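PDB 4HR6: lectin from Trichosanthes anguina, which binds galactosides through its beta-trefoil chain and is a nontoxic, three-chain homologue of type II ribosome-inactivating proteins. Local coordinates for residues C[34-38]-C[39-43]. Sequence-based numbering, arbitrary orientation.
Sequences ILYPC and GQQVN. With AMG (methyl alpha-D-galactopyranoside), chain D.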
# COMPACT_ATOMS: atom_id res chain seq x y z
N ILE C 34 5.20 15.58 25.09
CA ILE C 34 6.03 14.41 25.32
C ILE C 34 5.64 13.22 24.43
O ILE C 34 4.59 13.25 23.78
CB ILE C 34 5.90 13.94 26.79
CG1 ILE C 34 4.44 13.68 27.16
CG2 ILE C 34 6.50 14.98 27.73
CD1 ILE C 34 4.24 12.87 28.42
N LEU C 35 6.49 12.20 24.40
CA LEU C 35 6.08 10.86 24.01
C LEU C 35 5.43 10.20 25.20
O LEU C 35 5.93 10.32 26.31
CB LEU C 35 7.27 9.99 23.60
CG LEU C 35 8.05 10.30 22.33
CD1 LEU C 35 9.04 9.16 22.12
CD2 LEU C 35 7.13 10.46 21.12
N TYR C 36 4.35 9.45 24.98
CA TYR C 36 3.66 8.76 26.06
C TYR C 36 2.88 7.57 25.48
O TYR C 36 2.44 7.62 24.34
CB TYR C 36 2.71 9.74 26.78
CG TYR C 36 2.31 9.31 28.17
CD1 TYR C 36 3.12 9.61 29.28
CD2 TYR C 36 1.14 8.59 28.40
CE1 TYR C 36 2.77 9.22 30.56
CE2 TYR C 36 0.79 8.18 29.68
CZ TYR C 36 1.60 8.50 30.76
OH TYR C 36 1.24 8.10 32.02
N PRO C 37 2.72 6.48 26.25
CA PRO C 37 1.88 5.38 25.79
C PRO C 37 0.59 5.84 25.12
O PRO C 37 -0.10 6.72 25.64
CB PRO C 37 1.57 4.63 27.09
CG PRO C 37 2.74 4.88 27.97
CD PRO C 37 3.44 6.13 27.49
N CYS C 38 0.28 5.26 23.96
CA CYS C 38 -0.91 5.65 23.20
C CYS C 38 -2.14 5.20 23.94
O CYS C 38 -2.20 4.10 24.47
CB CYS C 38 -0.91 5.02 21.81
SG CYS C 38 0.47 5.55 20.80
N GLY C 39 -3.12 6.10 23.99
CA GLY C 39 -4.42 5.80 24.57
C GLY C 39 -5.47 6.70 23.95
O GLY C 39 -5.18 7.45 23.02
N GLN C 40 -6.69 6.65 24.49
CA GLN C 40 -7.80 7.40 23.93
C GLN C 40 -7.98 8.79 24.55
O GLN C 40 -9.00 9.43 24.32
CB GLN C 40 -9.10 6.58 24.06
CG GLN C 40 -8.93 5.11 23.69
CD GLN C 40 -10.09 4.56 22.88
OE1 GLN C 40 -11.23 4.50 23.36
NE2 GLN C 40 -9.81 4.14 21.65
N GLN C 41 -7.00 9.26 25.32
CA GLN C 41 -7.13 10.53 26.05
C GLN C 41 -7.04 11.73 25.12
O GLN C 41 -6.21 11.77 24.21
CB GLN C 41 -6.10 10.66 27.19
CG GLN C 41 -4.65 10.38 26.83
CD GLN C 41 -4.20 9.00 27.26
OE1 GLN C 41 -4.85 8.00 26.96
NE2 GLN C 41 -3.09 8.93 27.98
N VAL C 42 -7.89 12.72 25.39
CA VAL C 42 -8.09 13.88 24.51
C VAL C 42 -6.82 14.70 24.27
O VAL C 42 -6.72 15.41 23.26
CB VAL C 42 -9.21 14.80 25.07
CG1 VAL C 42 -8.75 15.52 26.34
CG2 VAL C 42 -9.68 15.80 24.01
N ASN C 43 -5.86 14.61 25.19
CA ASN C 43 -4.56 15.30 25.03
C ASN C 43 -3.61 14.58 24.05
O ASN C 43 -2.49 15.04 23.81
CB ASN C 43 -3.87 15.54 26.39
CG ASN C 43 -3.68 14.27 27.20
OD1 ASN C 43 -4.63 13.53 27.46
ND2 ASN C 43 -2.44 14.02 27.62
C1 AMG D . -1.48 11.93 32.60
C2 AMG D . -2.14 11.94 31.23
C3 AMG D . -1.20 11.42 30.14
C4 AMG D . 0.19 12.06 30.20
C5 AMG D . 0.73 12.13 31.64
C6 AMG D . 2.00 12.98 31.71
C7 AMG D . -1.85 10.27 34.30
O1 AMG D . -1.25 10.58 33.04
O2 AMG D . -3.32 11.14 31.27
O3 AMG D . -1.77 11.65 28.84
O4 AMG D . 0.13 13.37 29.62
O5 AMG D . -0.24 12.67 32.54
O6 AMG D . 2.92 12.42 32.65
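The ring of Tyr36 and the amide of Gln41 come together beside a bound methyl alpha-D-galactopyranoside, in a galactose site of a ricin-type beta-trefoil. Residues 34-36 lie on a strand, and the chain then curls through Pro37, Cys38 and Gly39 into a loop that brings Gln41 and Asn43 round to the sugar. Between the aromatic ring and the Gln41 amide the touch is loose, Gln41 NE2 standing 4.3 Å from Tyr36 CD2 at an oblique approach; the sugar is what joins them. With chi1 at -159°, CG of Tyr36 lies opposite the backbone N, and one face of the ring is turned to the galactoside: C4 of the sugar sits 3.7 Å above the plane over the ring centre, and C3 and C5 lie close by, the CH-pi packing of a galactose face on an aromatic ring that is common in galactose-binding lectins. Pro37 CD backs the opposite face, offset toward the rim. At one end of the sugar, Ile34 CD1 adds an apolar touch on C6, 4.0 Å away.

The polar grip of Gln41 and Asn43 falls on O3, which accepts two nearly straight bonds. Gln41, bent at chi2 (-101°), swings its amide round to give NE2-H to O3 at 3.1 Å, while Asn43 ND2 donates to the same oxygen. Asp21 and Gly24 supply further hydrogen bonds to the sugar. The turn itself is tied down by the disulfide from Cys38 to Cys19 and by the side-chain amide of Gln44, which bonds both Pro37 O and Gly39 N. Of the two donors on O3, Asn43 comes in shorter, its ND2 being 2.7 Å from that oxygen.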